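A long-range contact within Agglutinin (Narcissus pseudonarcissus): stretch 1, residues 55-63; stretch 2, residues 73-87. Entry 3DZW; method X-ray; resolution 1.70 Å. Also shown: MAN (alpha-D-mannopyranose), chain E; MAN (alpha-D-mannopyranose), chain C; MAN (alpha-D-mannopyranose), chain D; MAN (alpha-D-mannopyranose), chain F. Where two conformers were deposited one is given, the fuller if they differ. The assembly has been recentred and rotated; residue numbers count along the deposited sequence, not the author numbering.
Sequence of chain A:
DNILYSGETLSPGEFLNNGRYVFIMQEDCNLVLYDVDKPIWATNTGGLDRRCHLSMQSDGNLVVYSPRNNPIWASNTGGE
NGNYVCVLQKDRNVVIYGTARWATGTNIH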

ATOM      1  N   SER A  55       4.238  22.613   1.799  1.00 16.24           N
ATOM      2  CA  SER A  55       3.305  22.656   2.927  1.00 18.11           C
ATOM      3  C   SER A  55       1.822  22.742   2.529  1.00 19.35           C
ATOM      4  O   SER A  55       1.416  23.651   1.796  1.00 19.83           O
ATOM      5  N   MET A  56       1.030  21.765   3.004  1.00 18.79           N
ATOM      6  CA  MET A  56      -0.413  21.761   2.809  1.00 17.01           C
ATOM      7  C   MET A  56      -0.910  22.462   4.059  1.00 19.54           C
ATOM      8  O   MET A  56      -0.903  21.881   5.156  1.00 18.87           O
ATOM      9  N   GLN A  57      -1.319  23.720   3.907  1.00 18.29           N
ATOM     10  CA  GLN A  57      -1.739  24.565   5.057  1.00 21.04           C
ATOM     11  C   GLN A  57      -3.202  24.414   5.505  1.00 21.28           C
ATOM     12  O   GLN A  57      -4.070  23.962   4.732  1.00 20.44           O
ATOM     13  N   SER A  58      -3.462  24.809   6.758  0.50 23.04           N
ATOM     14  CA  SER A  58      -4.803  24.731   7.349  0.50 23.24           C
ATOM     15  C   SER A  58      -5.784  25.753   6.736  0.50 23.60           C
ATOM     16  O   SER A  58      -6.988  25.674   6.978  0.50 22.16           O
ATOM     17  N   ASP A  59      -5.259  26.713   5.954  1.00 24.21           N
ATOM     18  CA  ASP A  59      -6.105  27.712   5.289  1.00 22.64           C
ATOM     19  C   ASP A  59      -6.513  27.199   3.868  1.00 22.62           C
ATOM     20  O   ASP A  59      -7.250  27.866   3.149  1.00 24.56           O
ATOM     21  N   GLY A  60      -6.012  25.998   3.493  1.00 21.73           N
ATOM     22  CA  GLY A  60      -6.336  25.369   2.201  1.00 20.21           C
ATOM     23  C   GLY A  60      -5.352  25.635   1.066  1.00 20.55           C
ATOM     24  O   GLY A  60      -5.535  25.127  -0.043  1.00 20.28           O
ATOM     25  N   ASN A  61      -4.296  26.405   1.344  1.00 20.51           N
ATOM     26  CA  ASN A  61      -3.318  26.753   0.341  1.00 19.20           C
ATOM     27  C   ASN A  61      -2.143  25.753   0.340  1.00 18.43           C
ATOM     28  O   ASN A  61      -1.651  25.371   1.407  1.00 20.36           O
ATOM     29  N   LEU A  62      -1.728  25.307  -0.863  1.00 18.11           N
ATOM     30  CA  LEU A  62      -0.581  24.382  -1.031  1.00 17.31           C
ATOM     31  C   LEU A  62       0.573  25.260  -1.438  1.00 17.65           C
ATOM     32  O   LEU A  62       0.516  25.878  -2.489  1.00 19.91           O
ATOM     33  N   VAL A  63       1.642  25.317  -0.616  1.00 17.12           N
ATOM     34  CA  VAL A  63       2.769  26.239  -0.889  1.00 18.19           C
ATOM     35  C   VAL A  63       4.185  25.647  -0.804  1.00 18.55           C
ATOM     36  O   VAL A  63       4.479  24.831   0.071  1.00 17.27           O
ATOM     37  N   TRP A  73       6.025  29.414  -4.805  1.00 17.79           N
ATOM     38  CA  TRP A  73       4.929  28.860  -5.596  1.00 15.61           C
ATOM     39  C   TRP A  73       3.775  28.539  -4.679  1.00 17.88           C
ATOM     40  O   TRP A  73       3.984  28.133  -3.524  1.00 15.69           O
ATOM     41  N   ALA A  74       2.542  28.727  -5.181  1.00 18.55           N
ATOM     42  CA  ALA A  74       1.332  28.417  -4.399  1.00 18.03           C
ATOM     43  C   ALA A  74       0.141  28.116  -5.302  1.00 17.19           C
ATOM     44  O   ALA A  74       0.051  28.623  -6.427  1.00 18.31           O
ATOM     45  N   SER A  75      -0.778  27.290  -4.798  1.00 17.73           N
ATOM     46  CA  SER A  75      -1.986  26.931  -5.538  1.00 18.14           C
ATOM     47  C   SER A  75      -3.026  28.078  -5.549  1.00 20.27           C
ATOM     48  O   SER A  75      -4.001  28.043  -6.335  1.00 19.58           O
ATOM     49  N   ASN A  76      -2.811  29.092  -4.692  1.00 19.44           N
ATOM     50  CA  ASN A  76      -3.714  30.249  -4.578  1.00 20.64           C
ATOM     51  C   ASN A  76      -5.131  29.827  -4.146  1.00 22.01           C
ATOM     52  O   ASN A  76      -6.133  30.345  -4.663  1.00 22.71           O
ATOM     53  N   THR A  77      -5.200  28.886  -3.192  1.00 21.50           N
ATOM     54  CA  THR A  77      -6.482  28.372  -2.679  1.00 22.58           C
ATOM     55  C   THR A  77      -6.650  28.616  -1.167  1.00 23.30           C
ATOM     56  O   THR A  77      -7.345  27.853  -0.474  1.00 25.53           O
ATOM     57  N   GLY A  78      -6.020  29.684  -0.663  1.00 22.94           N
ATOM     58  CA  GLY A  78      -6.117  30.039   0.752  1.00 25.58           C
ATOM     59  C   GLY A  78      -7.492  30.615   1.038  1.00 28.47           C
ATOM     60  O   GLY A  78      -8.008  31.417   0.260  1.00 30.15           O
ATOM     61  N   GLY A  79      -8.094  30.200   2.147  1.00 30.01           N
ATOM     62  CA  GLY A  79      -9.421  30.672   2.513  1.00 30.93           C
ATOM     63  C   GLY A  79      -9.767  30.396   3.959  1.00 30.19           C
ATOM     64  O   GLY A  79      -9.002  30.733   4.862  1.00 30.59           O
ATOM     65  N   GLU A  80     -10.932  29.782   4.178  1.00 32.14           N
ATOM     66  CA  GLU A  80     -11.399  29.475   5.526  1.00 33.83           C
ATOM     67  C   GLU A  80     -10.519  28.439   6.221  1.00 32.13           C
ATOM     68  O   GLU A  80     -10.044  27.480   5.587  1.00 30.77           O
ATOM     69  N   ASN A  81     -10.299  28.641   7.521  1.00 31.06           N
ATOM     70  CA  ASN A  81      -9.518  27.734   8.313  1.00 29.13           C
ATOM     71  C   ASN A  81     -10.280  26.436   8.466  1.00 27.08           C
ATOM     72  O   ASN A  81     -11.488  26.455   8.703  1.00 25.11           O
ATOM     73  N   GLY A  82      -9.588  25.306   8.327  1.00 23.38           N
ATOM     74  CA  GLY A  82     -10.234  24.003   8.452  1.00 23.43           C
ATOM     75  C   GLY A  82      -9.299  22.840   8.158  1.00 20.78           C
ATOM     76  O   GLY A  82      -8.083  22.952   8.329  1.00 23.88           O
ATOM     77  N   ASN A  83      -9.883  21.720   7.722  1.00 19.18           N
ATOM     78  CA  ASN A  83      -9.134  20.501   7.398  1.00 20.27           C
ATOM     79  C   ASN A  83      -9.215  20.195   5.914  1.00 19.34           C
ATOM     80  O   ASN A  83     -10.312  20.122   5.347  1.00 17.31           O
ATOM     81  N   TYR A  84      -8.044  20.011   5.287  1.00 17.30           N
ATOM     82  CA  TYR A  84      -7.933  19.745   3.854  1.00 17.77           C
ATOM     83  C   TYR A  84      -7.001  18.584   3.572  1.00 15.96           C
ATOM     84  O   TYR A  84      -6.253  18.157   4.448  1.00 16.27           O
ATOM     85  N   VAL A  85      -7.043  18.081   2.326  1.00 17.12           N
ATOM     86  CA  VAL A  85      -6.160  16.998   1.881  1.00 17.26           C
ATOM     87  C   VAL A  85      -5.664  17.220   0.449  1.00 16.92           C
ATOM     88  O   VAL A  85      -6.408  17.692  -0.394  1.00 17.24           O
ATOM     89  N   CYS A  86      -4.380  16.909   0.217  1.00 16.76           N
ATOM     90  CA  CYS A  86      -3.764  16.959  -1.116  1.00 16.08           C
ATOM     91  C   CYS A  86      -3.539  15.501  -1.463  1.00 16.73           C
ATOM     92  O   CYS A  86      -2.742  14.825  -0.804  1.00 15.97           O
ATOM     93  N   VAL A  87      -4.239  15.009  -2.494  1.00 16.45           N
ATOM     94  CA  VAL A  87      -4.187  13.601  -2.869  1.00 18.10           C
ATOM     95  C   VAL A  87      -3.583  13.283  -4.234  1.00 16.13           C
ATOM     96  O   VAL A  87      -3.965  13.880  -5.228  1.00 17.47           O
TER

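How does the contact begin at Trp 73 and Ala 74? Trp 73 (chi1 t) leaves its backbone sideways, but the indole end comes nearer, with CZ3 4.3 Å from Leu 62 CG. Ala 74 pairs with Val 63 in an antiparallel bridge; their side chains share one face of the sheet, so Ala 74 CB lies 3.9 Å from CG2 of Val 63 (chi1 t).

What do Ser 75 to Thr 77 do? Ser 75 and Thr 77 bond backbone atoms of stretch 1, while Asn 76 turns away to a water. Ser 75, chi1 p, accepts a hydrogen bond at OG from Leu 62 N (3.0 Å) and donates from OG to Thr 77 OG1 (2.9 Å). Thr 77, also p, donates from OG1 to Gly 60 O at 2.6 Å. Asn 61 (chi1 t) accepts at OD1 from Thr 77 N at 3.1 Å. The water bridges Asn 61 ND2 (3.1 Å) and Asn 76 OD1 (2.8 Å) and also contacts the chain E mannose, whose O2 donates to Asp 59 OD2 at 2.5 Å.

How is the Gln 57 to Gly 60 turn held? Asn 81 (chi1 t) swings its end inward, and its ND2 donates to Ser 58 O at 3.2 Å. Asn 83 ND2 donates to O2 of the chain F mannose at 3.0 Å. Tyr 84 (chi1 m) points toward the turn and lays its ring face against Gly 60, whose CA sits 3.4 Å from the ring centroid; a CB there would clash with Tyr 84 CZ. Tyr 84 OH donates to Glu 80 O at 2.6 Å.

What closes the apolar end? Val 85 points away, but Cys 86 (chi1 t) points toward stretch 1. Its CB meets SD of Met 56 (t, p, m) at 3.9 Å, and Cys 86 SG lies 4.0 Å from CD2 of Leu 62 (t, p).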

ATOM      1  CB  SER A  55       3.638  23.855   3.832  1.00 20.58           C
ATOM      2  OG  SER A  55       2.725  23.938   4.921  1.00 24.52           O
ATOM      3  CB  MET A  56      -0.948  20.350   2.687  1.00 17.54           C
ATOM      4  CG  MET A  56      -2.494  20.191   2.527  1.00 18.73           C
ATOM      5  SD  MET A  56      -3.252  20.857   1.011  1.00 23.52           S
ATOM      6  CE  MET A  56      -3.294  22.610   1.346  1.00 23.23           C
ATOM      7  CB  GLN A  57      -1.440  26.033   4.723  1.00 20.07           C
ATOM      8  CG  GLN A  57       0.044  26.278   4.460  1.00 18.34           C
ATOM      9  CD  GLN A  57       0.388  27.722   4.164  1.00 21.57           C
ATOM     10  OE1 GLN A  57       1.558  28.096   4.185  1.00 20.47           O
ATOM     11  NE2 GLN A  57      -0.627  28.547   3.890  1.00 19.96           N
ATOM     12  CB  SER A  58      -4.731  24.914   8.872  0.50 24.01           C
ATOM     13  OG  SER A  58      -4.146  26.157   9.217  0.50 24.58           O
ATOM     14  CB  ASP A  59      -5.443  29.135   5.243  1.00 24.40           C
ATOM     15  CG  ASP A  59      -4.173  29.203   4.352  1.00 25.54           C
ATOM     16  OD1 ASP A  59      -3.654  28.155   3.927  1.00 18.73           O
ATOM     17  OD2 ASP A  59      -3.703  30.347   4.090  1.00 19.81           O
ATOM     18  CB  ASN A  61      -2.821  28.194   0.598  1.00 19.47           C
ATOM     19  CG  ASN A  61      -2.283  28.906  -0.687  1.00 19.95           C
ATOM     20  OD1 ASN A  61      -2.449  28.425  -1.813  1.00 15.97           O
ATOM     21  ND2 ASN A  61      -1.688  30.081  -0.493  1.00 19.26           N
ATOM     22  CB  LEU A  62      -0.877  23.321  -2.082  1.00 18.84           C
ATOM     23  CG  LEU A  62       0.190  22.240  -2.350  1.00 16.42           C
ATOM     24  CD1 LEU A  62       0.445  21.395  -1.110  1.00 21.75           C
ATOM     25  CD2 LEU A  62      -0.227  21.354  -3.521  1.00 19.24           C
ATOM     26  CB  VAL A  63       2.720  27.433   0.122  1.00 17.28           C
ATOM     27  CG1 VAL A  63       3.767  28.502  -0.224  1.00 17.00           C
ATOM     28  CG2 VAL A  63       1.316  28.052   0.177  1.00 22.49           C
ATOM     29  CB  TRP A  73       5.345  27.581  -6.343  1.00 17.57           C
ATOM     30  CG  TRP A  73       4.212  27.008  -7.231  1.00 14.27           C
ATOM     31  CD1 TRP A  73       4.005  27.262  -8.557  1.00 17.99           C
ATOM     32  CD2 TRP A  73       3.145  26.122  -6.820  1.00 16.82           C
ATOM     33  NE1 TRP A  73       2.887  26.583  -9.006  1.00 18.69           N
ATOM     34  CE2 TRP A  73       2.340  25.879  -7.961  1.00 15.72           C
ATOM     35  CE3 TRP A  73       2.793  25.512  -5.604  1.00 18.06           C
ATOM     36  CZ2 TRP A  73       1.206  25.047  -7.921  1.00 19.39           C
ATOM     37  CZ3 TRP A  73       1.663  24.686  -5.569  1.00 19.46           C
ATOM     38  CH2 TRP A  73       0.888  24.465  -6.724  1.00 19.10           C
ATOM     39  CB  ALA A  74       0.999  29.559  -3.449  1.00 17.52           C
ATOM     40  CB  SER A  75      -2.610  25.642  -4.957  1.00 16.74           C
ATOM     41  OG  SER A  75      -2.921  25.785  -3.572  1.00 17.48           O
ATOM     42  CB  ASN A  76      -3.757  31.069  -5.897  1.00 22.07           C
ATOM     43  CG  ASN A  76      -2.389  31.643  -6.293  1.00 17.64           C
ATOM     44  OD1 ASN A  76      -1.583  32.042  -5.433  1.00 19.47           O
ATOM     45  ND2 ASN A  76      -2.139  31.714  -7.593  1.00 18.21           N
ATOM     46  CB  THR A  77      -6.647  26.854  -2.994  1.00 21.29           C
ATOM     47  OG1 THR A  77      -5.529  26.119  -2.465  1.00 21.41           O
ATOM     48  CG2 THR A  77      -6.726  26.631  -4.481  1.00 24.23           C
ATOM     49  CB  GLU A  80     -12.873  28.985   5.503  1.00 34.66           C
ATOM     50  CG  GLU A  80     -13.123  27.662   4.714  1.00 42.09           C
ATOM     51  CD  GLU A  80     -14.592  27.207   4.755  1.00 42.55           C
ATOM     52  OE1 GLU A  80     -15.413  27.882   5.414  1.00 55.63           O
ATOM     53  OE2 GLU A  80     -14.914  26.172   4.130  1.00 54.58           O
ATOM     54  CB  ASN A  81      -9.241  28.326   9.686  1.00 30.47           C
ATOM     55  CG  ASN A  81      -8.360  27.427  10.551  1.00 33.51           C
ATOM     56  OD1 ASN A  81      -8.604  27.267  11.741  1.00 44.88           O
ATOM     57  ND2 ASN A  81      -7.356  26.821   9.943  1.00 43.10           N
ATOM     58  CB  ASN A  83      -9.666  19.330   8.227  1.00 19.33           C
ATOM     59  CG  ASN A  83      -9.409  19.512   9.743  1.00 22.90           C
ATOM     60  OD1 ASN A  83      -8.266  19.545  10.191  1.00 26.37           O
ATOM     61  ND2 ASN A  83     -10.477  19.582  10.515  1.00 27.60           N
ATOM     62  CB  TYR A  84      -7.374  20.972   3.132  1.00 17.08           C
ATOM     63  CG  TYR A  84      -8.179  22.254   3.271  1.00 17.98           C
ATOM     64  CD1 TYR A  84      -8.049  23.067   4.395  1.00 18.00           C
ATOM     65  CD2 TYR A  84      -9.025  22.683   2.252  1.00 18.10           C
ATOM     66  CE1 TYR A  84      -8.783  24.263   4.516  1.00 22.40           C
ATOM     67  CE2 TYR A  84      -9.757  23.878   2.370  1.00 21.91           C
ATOM     68  CZ  TYR A  84      -9.623  24.652   3.501  1.00 22.39           C
ATOM     69  OH  TYR A  84     -10.339  25.830   3.616  1.00 22.85           O
ATOM     70  CB  VAL A  85      -6.835  15.570   1.941  1.00 14.56           C
ATOM     71  CG1 VAL A  85      -7.084  15.136   3.390  1.00 16.02           C
ATOM     72  CG2 VAL A  85      -8.127  15.517   1.104  1.00 15.88           C
ATOM     73  CB  CYS A  86      -2.466  17.713  -1.116  1.00 19.10           C
ATOM     74  SG  CYS A  86      -1.600  17.705  -2.757  1.00 18.47           S
ATOM     75  CB  VAL A  87      -5.650  13.011  -2.899  1.00 15.78           C
ATOM     76  CG1 VAL A  87      -5.637  11.505  -3.203  1.00 16.81           C
ATOM     77  CG2 VAL A  87      -6.392  13.292  -1.590  1.00 18.98           C
TER
HETATM   78  C1  MAN E   1      -1.683  33.021   1.328  1.00 31.32           C
HETATM   79  C2  MAN E   1      -1.344  32.352   2.741  1.00 27.86           C
HETATM   80  C3  MAN E   1       0.120  32.447   3.121  1.00 25.96           C
HETATM   81  C4  MAN E   1       1.012  32.050   1.945  1.00 20.78           C
HETATM   82  C5  MAN E   1       0.732  32.905   0.694  1.00 21.24           C
HETATM   83  C6  MAN E   1       1.567  32.443  -0.485  1.00 19.33           C
HETATM   84  O1  MAN E   1      -2.438  34.334   1.326  1.00 45.36           O
HETATM   85  O2  MAN E   1      -1.725  31.009   2.674  1.00 27.79           O
HETATM   86  O3  MAN E   1       0.371  31.582   4.211  1.00 28.62           O
HETATM   87  O4  MAN E   1       2.374  32.188   2.305  1.00 20.54           O
HETATM   88  O5  MAN E   1      -0.623  32.837   0.273  1.00 19.75           O
HETATM   89  O6  MAN E   1       1.145  33.128  -1.657  1.00 22.91           O
HETATM   90  C1  MAN C   2      -9.583  15.392  13.126  1.00 23.62           C
HETATM   91  C2  MAN C   2      -8.638  14.749  12.120  1.00 20.83           C
HETATM   92  C3  MAN C   2      -8.728  15.466  10.770  1.00 21.25           C
HETATM   93  C4  MAN C   2     -10.169  15.511  10.298  1.00 19.57           C
HETATM   94  C5  MAN C   2     -11.076  16.091  11.392  1.00 20.85           C
HETATM   95  C6  MAN C   2     -12.542  16.048  10.982  1.00 20.99           C
HETATM   96  O2  MAN C   2      -8.956  13.368  11.979  1.00 17.61           O
HETATM   97  O3  MAN C   2      -7.926  14.813   9.801  1.00 18.99           O
HETATM   98  O4  MAN C   2     -10.256  16.290   9.106  1.00 18.15           O
HETATM   99  O5  MAN C   2     -10.904  15.366  12.621  1.00 20.64           O
HETATM  100  O6  MAN C   2     -13.337  16.677  11.979  1.00 24.23           O
HETATM  101  C1  MAN D   2       0.699  32.307   5.405  1.00 31.56           C
HETATM  102  C2  MAN D   2       1.173  31.309   6.456  1.00 36.55           C
HETATM  103  C3  MAN D   2      -0.006  30.498   7.009  1.00 38.22           C
HETATM  104  C4  MAN D   2      -1.122  31.420   7.450  1.00 42.09           C
HETATM  105  C5  MAN D   2      -1.504  32.345   6.316  1.00 40.55           C
HETATM  106  C6  MAN D   2      -2.612  33.311   6.749  1.00 46.02           C
HETATM  107  O2  MAN D   2       1.828  32.011   7.494  1.00 34.46           O
HETATM  108  O3  MAN D   2       0.406  29.707   8.103  1.00 41.78           O
HETATM  109  O4  MAN D   2      -2.238  30.648   7.823  1.00 46.80           O
HETATM  110  O5  MAN D   2      -0.370  33.086   5.910  1.00 32.48           O
HETATM  111  O6  MAN D   2      -2.900  34.213   5.701  1.00 47.57           O
HETATM  112  C1  MAN F   1     -10.979  19.358  15.530  1.00 41.28           C
HETATM  113  C2  MAN F   1     -10.521  18.558  14.228  1.00 33.98           C
HETATM  114  C3  MAN F   1      -9.769  17.264  14.587  1.00 33.41           C
HETATM  115  C4  MAN F   1      -8.743  17.525  15.693  1.00 34.62           C
HETATM  116  C5  MAN F   1      -9.408  18.042  16.973  1.00 39.13           C
HETATM  117  C6  MAN F   1      -8.383  18.255  18.085  1.00 40.26           C
HETATM  118  O1  MAN F   1     -12.471  19.407  15.799  1.00 49.17           O
HETATM  119  O2  MAN F   1      -9.719  19.376  13.431  1.00 38.91           O
HETATM  120  O3  MAN F   1      -9.116  16.722  13.437  1.00 24.81           O
HETATM  121  O4  MAN F   1      -8.054  16.339  15.986  1.00 33.63           O
HETATM  122  O5  MAN F   1     -10.059  19.280  16.746  1.00 43.34           O
HETATM  123  O6  MAN F   1      -7.540  19.336  17.740  1.00 42.39           O
HETATM  124  O   HOH W   1      -1.238  32.292  -2.681  1.00 19.17           O